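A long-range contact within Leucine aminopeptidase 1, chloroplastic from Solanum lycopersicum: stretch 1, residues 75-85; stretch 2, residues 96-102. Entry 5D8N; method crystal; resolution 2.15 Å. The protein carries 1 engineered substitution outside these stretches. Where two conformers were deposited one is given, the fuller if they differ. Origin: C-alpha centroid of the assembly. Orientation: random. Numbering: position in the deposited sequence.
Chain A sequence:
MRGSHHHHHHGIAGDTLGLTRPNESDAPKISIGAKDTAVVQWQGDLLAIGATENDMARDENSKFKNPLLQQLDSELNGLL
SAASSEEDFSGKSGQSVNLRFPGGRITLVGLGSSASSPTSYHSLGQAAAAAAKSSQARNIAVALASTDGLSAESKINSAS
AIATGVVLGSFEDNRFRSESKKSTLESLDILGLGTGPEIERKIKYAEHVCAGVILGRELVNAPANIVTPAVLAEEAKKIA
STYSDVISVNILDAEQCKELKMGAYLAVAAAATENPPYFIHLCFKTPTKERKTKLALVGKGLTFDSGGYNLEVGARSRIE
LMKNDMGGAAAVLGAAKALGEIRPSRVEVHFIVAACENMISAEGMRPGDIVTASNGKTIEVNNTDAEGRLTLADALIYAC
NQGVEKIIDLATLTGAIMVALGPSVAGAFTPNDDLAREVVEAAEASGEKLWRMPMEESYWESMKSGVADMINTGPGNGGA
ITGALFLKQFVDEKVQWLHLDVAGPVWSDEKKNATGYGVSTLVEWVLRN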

ATOM      1  N   GLU A  75     -37.527 -20.530 -48.970  1.00 48.26           N
ATOM      2  CA  GLU A  75     -36.796 -20.042 -50.123  1.00 52.58           C
ATOM      3  C   GLU A  75     -35.341 -20.513 -50.091  1.00 52.97           C
ATOM      4  O   GLU A  75     -34.736 -20.675 -51.150  1.00 53.06           O
ATOM      5  CB  GLU A  75     -36.929 -18.528 -50.158  1.00 64.19           C
ATOM      6  CG  GLU A  75     -36.188 -17.801 -51.262  1.00 84.63           C
ATOM      7  CD  GLU A  75     -36.754 -16.407 -51.454  1.00105.46           C
ATOM      8  OE1 GLU A  75     -37.997 -16.277 -51.437  1.00111.18           O
ATOM      9  OE2 GLU A  75     -35.970 -15.434 -51.472  1.00107.84           O
ATOM     10  N   LEU A  76     -34.801 -20.774 -48.897  1.00 51.11           N
ATOM     11  CA  LEU A  76     -33.429 -21.270 -48.734  1.00 50.97           C
ATOM     12  C   LEU A  76     -33.373 -22.779 -48.557  1.00 47.68           C
ATOM     13  O   LEU A  76     -32.352 -23.338 -48.172  1.00 46.10           O
ATOM     14  CB  LEU A  76     -32.743 -20.578 -47.548  1.00 46.76           C
ATOM     15  CG  LEU A  76     -32.425 -19.106 -47.820  1.00 52.40           C
ATOM     16  CD1 LEU A  76     -32.052 -18.347 -46.559  1.00 50.77           C
ATOM     17  CD2 LEU A  76     -31.300 -18.991 -48.835  1.00 58.53           C
ATOM     18  N   ASN A  77     -34.483 -23.442 -48.839  1.00 51.54           N
ATOM     19  CA  ASN A  77     -34.584 -24.895 -48.738  1.00 52.75           C
ATOM     20  C   ASN A  77     -34.189 -25.463 -47.391  1.00 47.17           C
ATOM     21  O   ASN A  77     -33.590 -26.531 -47.349  1.00 45.36           O
ATOM     22  CB  ASN A  77     -33.773 -25.587 -49.840  1.00 58.37           C
ATOM     23  CG  ASN A  77     -34.388 -25.394 -51.212  1.00 72.62           C
ATOM     24  OD1 ASN A  77     -35.484 -25.891 -51.477  1.00 79.21           O
ATOM     25  ND2 ASN A  77     -33.733 -24.601 -52.060  1.00 73.09           N
ATOM     26  N   GLY A  78     -34.531 -24.770 -46.307  1.00 43.68           N
ATOM     27  CA  GLY A  78     -34.287 -25.282 -44.959  1.00 45.02           C
ATOM     28  C   GLY A  78     -32.895 -24.995 -44.414  1.00 39.11           C
ATOM     29  O   GLY A  78     -32.574 -25.336 -43.282  1.00 36.79           O
ATOM     30  N   LEU A  79     -32.104 -24.245 -45.168  1.00 37.87           N
ATOM     31  CA  LEU A  79     -30.763 -23.879 -44.728  1.00 39.14           C
ATOM     32  C   LEU A  79     -30.735 -22.978 -43.491  1.00 35.39           C
ATOM     33  O   LEU A  79     -29.919 -23.165 -42.605  1.00 30.18           O
ATOM     34  CB  LEU A  79     -29.998 -23.226 -45.877  1.00 40.86           C
ATOM     35  CG  LEU A  79     -28.475 -23.209 -45.752  1.00 44.56           C
ATOM     36  CD1 LEU A  79     -27.886 -24.610 -45.782  1.00 43.62           C
ATOM     37  CD2 LEU A  79     -27.878 -22.372 -46.872  1.00 48.85           C
ATOM     38  N   LEU A  80     -31.736 -22.122 -43.329  1.00 36.44           N
ATOM     39  CA  LEU A  80     -31.763 -21.208 -42.200  1.00 33.55           C
ATOM     40  C   LEU A  80     -32.178 -21.892 -40.896  1.00 33.33           C
ATOM     41  O   LEU A  80     -31.632 -21.610 -39.825  1.00 29.88           O
ATOM     42  CB  LEU A  80     -32.716 -20.051 -42.532  1.00 38.10           C
ATOM     43  CG  LEU A  80     -32.861 -18.920 -41.516  1.00 36.14           C
ATOM     44  CD1 LEU A  80     -31.531 -18.214 -41.357  1.00 36.50           C
ATOM     45  CD2 LEU A  80     -33.944 -17.939 -41.940  1.00 45.77           C
ATOM     46  N   SER A  81     -33.157 -22.795 -40.974  1.00 33.67           N
ATOM     47  CA  SER A  81     -33.567 -23.570 -39.794  1.00 31.76           C
ATOM     48  C   SER A  81     -32.488 -24.581 -39.376  1.00 30.46           C
ATOM     49  O   SER A  81     -32.253 -24.821 -38.197  1.00 28.61           O
ATOM     50  CB  SER A  81     -34.912 -24.285 -40.031  1.00 32.83           C
ATOM     51  OG  SER A  81     -34.903 -25.118 -41.190  1.00 33.25           O
ATOM     52  N   ALA A  82     -31.807 -25.150 -40.358  1.00 30.75           N
ATOM     53  CA  ALA A  82     -30.758 -26.116 -40.073  1.00 35.54           C
ATOM     54  C   ALA A  82     -29.555 -25.433 -39.406  1.00 34.79           C
ATOM     55  O   ALA A  82     -29.072 -25.855 -38.362  1.00 34.76           O
ATOM     56  CB  ALA A  82     -30.356 -26.817 -41.362  1.00 38.62           C
ATOM     57  N   ALA A  83     -29.157 -24.292 -39.943  1.00 32.62           N
ATOM     58  CA  ALA A  83     -28.049 -23.566 -39.373  1.00 32.54           C
ATOM     59  C   ALA A  83     -28.431 -23.137 -37.957  1.00 35.05           C
ATOM     60  O   ALA A  83     -27.617 -23.206 -37.038  1.00 33.46           O
ATOM     61  CB  ALA A  83     -27.726 -22.352 -40.244  1.00 31.57           C
ATOM     62  N   SER A  84     -29.658 -22.658 -37.789  1.00 32.07           N
ATOM     63  CA  SER A  84     -30.101 -22.166 -36.485  1.00 31.92           C
ATOM     64  C   SER A  84     -30.093 -23.242 -35.397  1.00 31.38           C
ATOM     65  O   SER A  84     -29.704 -22.980 -34.254  1.00 32.59           O
ATOM     66  CB  SER A  84     -31.517 -21.588 -36.595  1.00 33.01           C
ATOM     67  OG  SER A  84     -31.491 -20.405 -37.360  1.00 37.56           O
ATOM     68  N   SER A  85     -30.589 -24.434 -35.708  1.00 31.75           N
ATOM     69  CA  SER A  85     -30.544 -25.500 -34.704  1.00 33.32           C
ATOM     70  C   SER A  85     -29.108 -25.981 -34.485  1.00 30.14           C
ATOM     71  O   SER A  85     -28.688 -26.155 -33.351  1.00 29.70           O
ATOM     72  CB  SER A  85     -31.457 -26.681 -35.050  1.00 34.93           C
ATOM     73  OG  SER A  85     -31.067 -27.256 -36.274  1.00 39.86           O
ATOM     74  N   SER A  96     -26.960 -14.689 -32.041  1.00 31.03           N
ATOM     75  CA  SER A  96     -27.140 -14.376 -33.447  1.00 30.13           C
ATOM     76  C   SER A  96     -26.698 -15.528 -34.327  1.00 30.89           C
ATOM     77  O   SER A  96     -25.922 -16.392 -33.897  1.00 28.67           O
ATOM     78  CB  SER A  96     -26.383 -13.106 -33.803  1.00 33.53           C
ATOM     79  OG  SER A  96     -25.008 -13.381 -33.943  1.00 35.35           O
ATOM     80  N   VAL A  97     -27.301 -15.591 -35.512  0.59 29.13           N
ATOM     81  CA  VAL A  97     -26.871 -16.491 -36.582  0.59 31.36           C
ATOM     82  C   VAL A  97     -26.643 -15.648 -37.827  0.59 29.41           C
ATOM     83  O   VAL A  97     -27.416 -14.718 -38.068  0.59 26.68           O
ATOM     84  CB  VAL A  97     -27.967 -17.518 -36.936  0.59 34.12           C
ATOM     85  CG1 VAL A  97     -27.630 -18.237 -38.234  0.59 40.05           C
ATOM     86  CG2 VAL A  97     -28.114 -18.537 -35.822  0.59 33.83           C
ATOM     87  N   ASN A  98     -25.585 -15.960 -38.576  0.59 28.97           N
ATOM     88  CA  ASN A  98     -25.203 -15.218 -39.775  0.59 33.26           C
ATOM     89  C   ASN A  98     -25.092 -16.222 -40.914  0.59 36.45           C
ATOM     90  O   ASN A  98     -24.283 -17.154 -40.855  0.59 38.47           O
ATOM     91  CB  ASN A  98     -23.866 -14.478 -39.573  0.59 34.84           C
ATOM     92  CG  ASN A  98     -23.562 -13.469 -40.679  0.59 38.86           C
ATOM     93  OD1 ASN A  98     -23.396 -13.826 -41.850  0.59 35.62           O
ATOM     94  ND2 ASN A  98     -23.446 -12.197 -40.299  0.59 41.19           N
ATOM     95  N   LEU A  99     -25.931 -16.056 -41.932  1.00 33.98           N
ATOM     96  CA  LEU A  99     -25.950 -16.963 -43.060  1.00 30.98           C
ATOM     97  C   LEU A  99     -25.771 -16.244 -44.394  1.00 33.01           C
ATOM     98  O   LEU A  99     -26.594 -15.418 -44.785  1.00 31.69           O
ATOM     99  CB  LEU A  99     -27.250 -17.740 -43.033  1.00 33.26           C
ATOM    100  CG  LEU A  99     -27.350 -18.853 -44.071  1.00 35.83           C
ATOM    101  CD1 LEU A  99     -26.377 -19.994 -43.791  1.00 33.47           C
ATOM    102  CD2 LEU A  99     -28.779 -19.355 -44.100  1.00 37.91           C
ATOM    103  N   ARG A 100     -24.677 -16.567 -45.080  1.00 31.39           N
ATOM    104  CA  ARG A 100     -24.373 -16.066 -46.422  1.00 29.77           C
ATOM    105  C   ARG A 100     -24.754 -17.086 -47.480  1.00 30.63           C
ATOM    106  O   ARG A 100     -24.441 -18.267 -47.342  1.00 33.61           O
ATOM    107  CB  ARG A 100     -22.875 -15.792 -46.553  1.00 31.73           C
ATOM    108  CG  ARG A 100     -22.464 -15.299 -47.939  1.00 33.44           C
ATOM    109  CD  ARG A 100     -23.062 -13.936 -48.249  1.00 35.07           C
ATOM    110  NE  ARG A 100     -22.389 -13.247 -49.337  1.00 32.58           N
ATOM    111  CZ  ARG A 100     -22.728 -13.344 -50.617  1.00 34.44           C
ATOM    112  NH1 ARG A 100     -23.676 -14.178 -51.033  1.00 36.32           N
ATOM    113  NH2 ARG A 100     -22.007 -12.696 -51.515  1.00 34.72           N
ATOM    114  N   PHE A 101     -25.555 -16.667 -48.447  1.00 31.69           N
ATOM    115  CA  PHE A 101     -26.165 -17.591 -49.410  1.00 34.27           C
ATOM    116  C   PHE A 101     -26.182 -16.901 -50.774  1.00 34.67           C
ATOM    117  O   PHE A 101     -25.778 -15.744 -50.867  1.00 32.86           O
ATOM    118  CB  PHE A 101     -27.574 -18.023 -48.974  1.00 34.79           C
ATOM    119  CG  PHE A 101     -28.526 -16.893 -48.758  1.00 37.28           C
ATOM    120  CD1 PHE A 101     -29.118 -16.258 -49.840  1.00 37.97           C
ATOM    121  CD2 PHE A 101     -28.667 -16.323 -47.503  1.00 36.70           C
ATOM    122  CE1 PHE A 101     -29.869 -15.107 -49.659  1.00 40.94           C
ATOM    123  CE2 PHE A 101     -29.442 -15.195 -47.317  1.00 37.80           C
ATOM    124  CZ  PHE A 101     -30.067 -14.595 -48.390  1.00 38.60           C
ATOM    125  N   PRO A 102     -26.531 -17.629 -51.848  1.00 36.64           N
ATOM    126  CA  PRO A 102     -26.323 -16.981 -53.151  1.00 39.52           C
ATOM    127  C   PRO A 102     -27.368 -15.896 -53.364  1.00 36.01           C
ATOM    128  O   PRO A 102     -28.552 -16.150 -53.200  1.00 39.34           O
ATOM    129  CB  PRO A 102     -26.535 -18.098 -54.181  1.00 43.15           C
ATOM    130  CG  PRO A 102     -26.887 -19.330 -53.407  1.00 46.00           C
ATOM    131  CD  PRO A 102     -26.641 -19.091 -51.941  1.00 39.66           C
TER

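The contact packs a helix, residues 79-85, and the turn before it against a strand, residues 96-101. The axes approach to 9.1 Å, and their N-to-C directions lie 138° apart, so the two segments run in roughly opposing senses. The register, judged by CA atoms, follows from this. Leu76 lies nearest Phe101, Leu80 nearest Leu99, and Ser84 nearest Val97. These pairs step four residues along stretch 1 for every two along the strand. Within the helix, Leu80 and Ser84 are four residues apart, about one turn. Leu76 belongs to the turn before the helix. On the strand, alternate side chains share a side. Val97, Leu99 and Phe101 all point toward stretch 1. Asn98 and Arg100 point away.

Apolar packing dominates the contact, which buries 367 Å² in total. Leu99 is its center and has the largest area covered by the other stretch. Its side chain meets four residues of stretch 1. CD2 of Leu99 lies 4.2 Å from Leu76 CD1 and 4.0 Å from Leu80 CD1. CD1 of Leu99 lies 4.2 Å from Leu79 CD2 and 4.5 Å from Ala83 CB. The helix backbone also takes part, since Leu80 CA is 4.0 Å from Leu99 CD2. Leu80 points its CA-to-CB bond sideways, yet the end of its side chain comes nearer to the strand. Leu79 and Ala83 point toward it. The small side chain of Ala83 ends at CB, so its contact with Leu99 is made by that atom.

The aromatic contact is between Leu76 and Phe101. Leu76 CD2 sits over one face of the Phe101 ring, 3.8 Å from the ring centroid and 26° off the ring normal. This is a CH-pi interaction. The closest atoms are Leu76 CD2 and Phe101 CG, at 3.5 Å. Leu76 CD1 touches Leu99 CD2 at 4.2 Å and also lies near the ring, 4.0 Å from Phe101 CD2. This one side chain thus spans Leu99 and Phe101, alternate strand residues that point to the same side.

At the other end of the register, Ser84 OG is 4.2 Å from Val97 CG2. This is a van der Waals contact with a methyl. The hydroxyl is satisfied within its own helix, donating to the backbone: Ser84 OG to Leu80 O is 2.7 Å. A polar side chain can therefore lie beside an apolar one here without leaving its donor unpaired.

No hydrogen bonds cross between the stretches. Polar interactions instead hold the shape of stretch 1. Residues Leu76 to Leu79 form a type I' turn, with Leu79 N donating to Leu76 O at 3.1 Å. Gly78 occupies the N-cap position, and its backbone angles call for glycine because a CB would be jammed against the carbonyl oxygen of Asn77. The helix then continues with regular bonds, including Ala83 N to Leu79 O and Ser84 N to Leu80 O, each 3.0 Å. The turn and helix together bring Leu76, Leu79, Leu80 and Ala83 to the same strand residue, Leu99.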